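Local coordinates for protein 3-dehydroshikimate dehydratase (Pseudomonas putida, PDB 5HMQ) that converts 3-dehydroshikimate to protocatechuate with the help of a divalent metal ion, through a TIM-barrel dehydratase domain fused to a hydroxyphenylpyruvate dioxygenase-like domain apparently important for optimal activity in vivo, at residues Q148-W151 against N152-Q156; G224-A227 against P228-T232. All blocks are in the same frame, centred on the assembly; numbering follows the deposited sequence.

Contact 1: Q148-W151 against N152-Q156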
loop_
_atom_site.group_PDB
_atom_site.type_symbol
_atom_site.label_atom_id
_atom_site.label_comp_id
_atom_site.label_asym_id
_atom_site.label_seq_id
_atom_site.Cartn_x
_atom_site.Cartn_y
_atom_site.Cartn_z
ATOM N N GLN C 148 33.679 -7.250 13.096
ATOM C CA GLN C 148 34.977 -7.600 13.665
ATOM C C GLN C 148 36.119 -7.144 12.764
ATOM O O GLN C 148 37.114 -6.591 13.246
ATOM C CB GLN C 148 35.059 -9.107 13.905
ATOM C CG GLN C 148 34.074 -9.638 14.934
ATOM C CD GLN C 148 32.747 -10.039 14.316
ATOM O OE1 GLN C 148 32.350 -9.514 13.275
ATOM N NE2 GLN C 148 32.056 -10.977 14.952
ATOM N N GLN C 149 35.992 -7.366 11.453
ATOM C CA GLN C 149 37.011 -6.895 10.518
ATOM C C GLN C 149 37.072 -5.373 10.490
ATOM O O GLN C 149 38.157 -4.793 10.365
ATOM C CB GLN C 149 36.742 -7.443 9.118
ATOM C CG GLN C 149 36.881 -8.949 8.999
ATOM C CD GLN C 149 36.284 -9.481 7.710
ATOM O OE1 GLN C 149 35.068 -9.468 7.524
ATOM N NE2 GLN C 149 37.141 -9.955 6.813
ATOM N N VAL C 150 35.917 -4.713 10.586
ATOM C CA VAL C 150 35.891 -3.252 10.615
ATOM C C VAL C 150 36.685 -2.735 11.806
ATOM O O VAL C 150 37.550 -1.863 11.667
ATOM C CB VAL C 150 34.439 -2.740 10.642
ATOM C CG1 VAL C 150 34.397 -1.285 11.095
ATOM C CG2 VAL C 150 33.812 -2.884 9.276
ATOM N N TRP C 151 36.402 -3.268 12.996
ATOM C CA TRP C 151 37.113 -2.820 14.188
ATOM C C TRP C 151 38.598 -3.152 14.101
ATOM O O TRP C 151 39.440 -2.373 14.560
ATOM C CB TRP C 151 36.494 -3.442 15.440
ATOM C CG TRP C 151 37.317 -3.230 16.677
ATOM C CD1 TRP C 151 37.771 -4.190 17.533
ATOM C CD2 TRP C 151 37.788 -1.976 17.192
ATOM N NE1 TRP C 151 38.494 -3.613 18.550
ATOM C CE2 TRP C 151 38.520 -2.256 18.363
ATOM C CE3 TRP C 151 37.663 -0.646 16.777
ATOM C CZ2 TRP C 151 39.126 -1.257 19.123
ATOM C CZ3 TRP C 151 38.263 0.346 17.533
ATOM C CH2 TRP C 151 38.984 0.036 18.693
ATOM N N ASN C 152 38.938 -4.298 13.507
ATOM C CA ASN C 152 40.344 -4.647 13.317
ATOM C C ASN C 152 41.069 -3.566 12.526
ATOM O O ASN C 152 42.163 -3.130 12.903
ATOM C CB ASN C 152 40.461 -5.993 12.598
ATOM C CG ASN C 152 41.899 -6.473 12.482
ATOM O OD1 ASN C 152 42.816 -5.872 13.043
ATOM N ND2 ASN C 152 42.108 -7.533 11.713
ATOM N N LEU C 153 40.469 -3.114 11.421
ATOM C CA LEU C 153 41.114 -2.103 10.590
ATOM C C LEU C 153 41.065 -0.730 11.250
ATOM O O LEU C 153 42.045 0.021 11.202
ATOM C CB LEU C 153 40.458 -2.063 9.211
ATOM C CG LEU C 153 40.529 -3.357 8.397
ATOM C CD1 LEU C 153 39.745 -3.232 7.098
ATOM C CD2 LEU C 153 41.974 -3.737 8.120
ATOM N N VAL C 154 39.932 -0.382 11.865
ATOM C CA VAL C 154 39.806 0.922 12.512
ATOM C C VAL C 154 40.778 1.033 13.679
ATOM O O VAL C 154 41.399 2.081 13.894
ATOM C CB VAL C 154 38.349 1.161 12.952
ATOM C CG1 VAL C 154 38.248 2.391 13.841
ATOM C CG2 VAL C 154 37.451 1.317 11.734
ATOM N N ARG C 155 40.924 -0.045 14.452
ATOM C CA ARG C 155 41.849 -0.034 15.580
ATOM C C ARG C 155 43.285 0.168 15.110
ATOM O O ARG C 155 44.027 0.979 15.676
ATOM C CB ARG C 155 41.713 -1.331 16.376
ATOM C CG ARG C 155 42.588 -1.413 17.608
ATOM C CD ARG C 155 42.453 -2.773 18.275
ATOM N NE ARG C 155 42.638 -3.865 17.324
ATOM C CZ ARG C 155 43.820 -4.267 16.869
ATOM N NH1 ARG C 155 44.931 -3.667 17.279
ATOM N NH2 ARG C 155 43.895 -5.271 16.003
ATOM N N GLN C 156 43.696 -0.566 14.073
ATOM C CA GLN C 156 45.061 -0.440 13.573
ATOM C C GLN C 156 45.311 0.935 12.962
ATOM O O GLN C 156 46.412 1.484 13.091
ATOM C CB GLN C 156 45.353 -1.536 12.549
ATOM C CG GLN C 156 45.328 -2.944 13.113
ATOM C CD GLN C 156 45.757 -3.978 12.092
ATOM O OE1 GLN C 156 46.831 -3.870 11.499
ATOM N NE2 GLN C 156 44.915 -4.983 11.873
HETATM O O HOH W 1 40.058 -7.245 9.220
#
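Val154 N donates to Val150 O over 2.8 Å, the straightest of four successive i to i+4 backbone bonds, with an N-H...O angle of 166°. The bonds Asn152 to Gln148, Leu153 to Gln149 and Arg155 to Trp151 continue the same alpha-helical ladder, which spans two turns of helix 147-157. This helix is the connection between strands 132-136 and 162-167 in a beta-alpha-beta unit of the TIM barrel. A water bridges Gln149 O and Asn152 ND2 by weak bonds, while the other end of the Asn152 amide is used one turn on: Gln156 NE2 gives a short 2.6 Å bond to Asn152 OD1, approaching from above the carbonyl plane. The same NE2 also donates to Glu112 on helix 112-128.

Away from these amides, Arg155 lays its aliphatic stem across the indole of Trp151. Arg155 CB stands over the six-membered ring, 3.7 Å from its centroid, a clear CH-pi contact. Trp151 has CG anti to its backbone N (chi1 170°), which swings the ring forward along the helix to meet it. Arg155 CD follows, 3.8 Å from Trp151 CZ2; beyond it the chain bends at chi3, and the guanidinium plane stands 73° from that of the indole, with Trp151 NE1 at its edge. On the barrel side, Val150 CG1 and Val154 CG2 lie 4.1 Å apart, side by side, and both valines pack on Val164 of strand 162-167. Leu153 turns to helix 112-128.

The helix is thus amphipathic: valine and leucine branches face strands and a neighbouring helix, while the indole receives the methylenes of Arg155, an exposed residue whose charged end lies beyond the ring.

Contact 2: G224-A227 against P228-T232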
loop_
_atom_site.group_PDB
_atom_site.type_symbol
_atom_site.label_atom_id
_atom_site.label_comp_id
_atom_site.label_asym_id
_atom_site.label_seq_id
_atom_site.Cartn_x
_atom_site.Cartn_y
_atom_site.Cartn_z
ATOM N N GLY C 224 19.331 -7.998 21.523
ATOM C CA GLY C 224 20.597 -8.695 21.662
ATOM C C GLY C 224 21.727 -8.070 20.873
ATOM O O GLY C 224 22.894 -8.393 21.118
ATOM N N PHE C 225 21.406 -7.192 19.926
ATOM C CA PHE C 225 22.412 -6.459 19.169
ATOM C C PHE C 225 22.751 -5.129 19.828
ATOM O O PHE C 225 23.923 -4.737 19.869
ATOM C CB PHE C 225 21.922 -6.231 17.735
ATOM C CG PHE C 225 22.932 -5.566 16.844
ATOM C CD1 PHE C 225 23.925 -6.306 16.225
ATOM C CD2 PHE C 225 22.877 -4.200 16.609
ATOM C CE1 PHE C 225 24.850 -5.698 15.399
ATOM C CE2 PHE C 225 23.801 -3.586 15.783
ATOM C CZ PHE C 225 24.789 -4.337 15.178
ATOM N N LEU C 226 21.743 -4.434 20.358
ATOM C CA LEU C 226 21.974 -3.151 21.007
ATOM C C LEU C 226 22.601 -3.317 22.385
ATOM O O LEU C 226 23.343 -2.434 22.832
ATOM C CB LEU C 226 20.661 -2.372 21.108
ATOM C CG LEU C 226 20.753 -0.937 21.630
ATOM C CD1 LEU C 226 21.734 -0.129 20.793
ATOM C CD2 LEU C 226 19.381 -0.277 21.636
ATOM N N ALA C 227 22.313 -4.426 23.069
ATOM C CA ALA C 227 22.837 -4.623 24.419
ATOM C C ALA C 227 24.359 -4.583 24.474
ATOM O O ALA C 227 24.899 -3.840 25.313
ATOM C CB ALA C 227 22.284 -5.928 25.003
ATOM N N PRO C 228 25.109 -5.316 23.642
ATOM C CA PRO C 228 26.575 -5.171 23.692
ATOM C C PRO C 228 27.051 -3.777 23.322
ATOM O O PRO C 228 28.098 -3.336 23.816
ATOM C CB PRO C 228 27.073 -6.225 22.693
ATOM C CG PRO C 228 25.936 -7.172 22.522
ATOM C CD PRO C 228 24.706 -6.342 22.663
ATOM N N ILE C 229 26.316 -3.072 22.458
ATOM C CA ILE C 229 26.695 -1.711 22.084
ATOM C C ILE C 229 26.676 -0.797 23.304
ATOM O O ILE C 229 27.631 -0.056 23.563
ATOM C CB ILE C 229 25.769 -1.184 20.974
ATOM C CG1 ILE C 229 25.947 -2.006 19.697
ATOM C CG2 ILE C 229 26.040 0.288 20.708
ATOM C CD1 ILE C 229 24.943 -1.674 18.616
ATOM N N LEU C 230 25.586 -0.841 24.077
ATOM C CA LEU C 230 25.471 0.032 25.240
ATOM C C LEU C 230 26.433 -0.353 26.355
ATOM O O LEU C 230 26.788 0.503 27.172
ATOM C CB LEU C 230 24.033 0.034 25.763
ATOM C CG LEU C 230 22.961 0.535 24.792
ATOM C CD1 LEU C 230 21.568 0.355 25.377
ATOM C CD2 LEU C 230 23.206 1.987 24.428
ATOM N N ALA C 231 26.867 -1.614 26.406
ATOM C CA ALA C 231 27.842 -2.022 27.410
ATOM C C ALA C 231 29.182 -1.324 27.227
ATOM O O ALA C 231 29.943 -1.208 28.193
ATOM C CB ALA C 231 28.035 -3.539 27.373
ATOM N N THR C 232 29.489 -0.858 26.013
ATOM C CA THR C 232 30.741 -0.155 25.762
ATOM C C THR C 232 30.747 1.261 26.320
ATOM O O THR C 232 31.813 1.886 26.362
ATOM C CB THR C 232 31.021 -0.083 24.258
ATOM O OG1 THR C 232 30.151 0.885 23.656
ATOM C CG2 THR C 232 30.776 -1.425 23.606
#
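Across the junction of Ala227 and Pro228 the chain stays helical but is kinked, because the backbone nitrogen of Pro228 carries no hydrogen to return to the preceding turn. This is helix 222-231, which in chain order falls between strands 189-194 and 238-240 of the TIM barrel. Where a backbone bond would otherwise close, Gly224 O meets Pro228 CD at 3.1 Å. Regular bonding is evident further on: Leu230 N donates to Leu226 O over 3.0 Å, nearly along the C=O axis, and Ala231 N reaches Ala227 O over a longer 3.2 Å.

The side chains form two neighbouring rows. In the first, Ile229 extends its CD1 methyl to the Phe225 ring, 3.6 Å from CE2, in an oblique approach. With chi1 near trans (-176°) the Phe225 ring is carried forward beside Ile229; it also packs on Met194 and on helix 168-172, whereas Ile229 touches Val192. The second row pairs Leu226 with Leu230: CD1 of Leu230 lies 4.0 Å from CG of Leu226, and both side chains meet Thr270 of helix 252-276. The Leu226 side chain crosses that of Ile229 at about a right angle, linking the rows through its CD1. One row thus packs on strand 189-194 and the other on helix 252-276.

Ile229 O accepts two bonds from Thr232, one from the backbone N at 3.2 Å and a shorter one from the hydroxyl OG1 at 2.7 Å.

Contacts 1 and 2 belong to the same TIM-barrel domain and lie on two of its outer helices, 147-157 and 222-231. Their centres are 18 Å apart and their nearest atoms about 9 Å apart. Both lie near the catalytic magnesium ion, bound by Glu136, Asp167, Gln193 and Glu241. In contact 1 the Val150 side chain lies about 6 Å from that of Glu136 and 11 Å from the metal; in contact 2 the Phe225 side chain is about 6 Å from that of Asp167 and 10 Å from the metal. Neither coordinates the ion; contact 1 packs on strands 132-136 and 162-167, which end in Glu136 and Asp167, and contact 2 on strand 189-194, which carries Gln193.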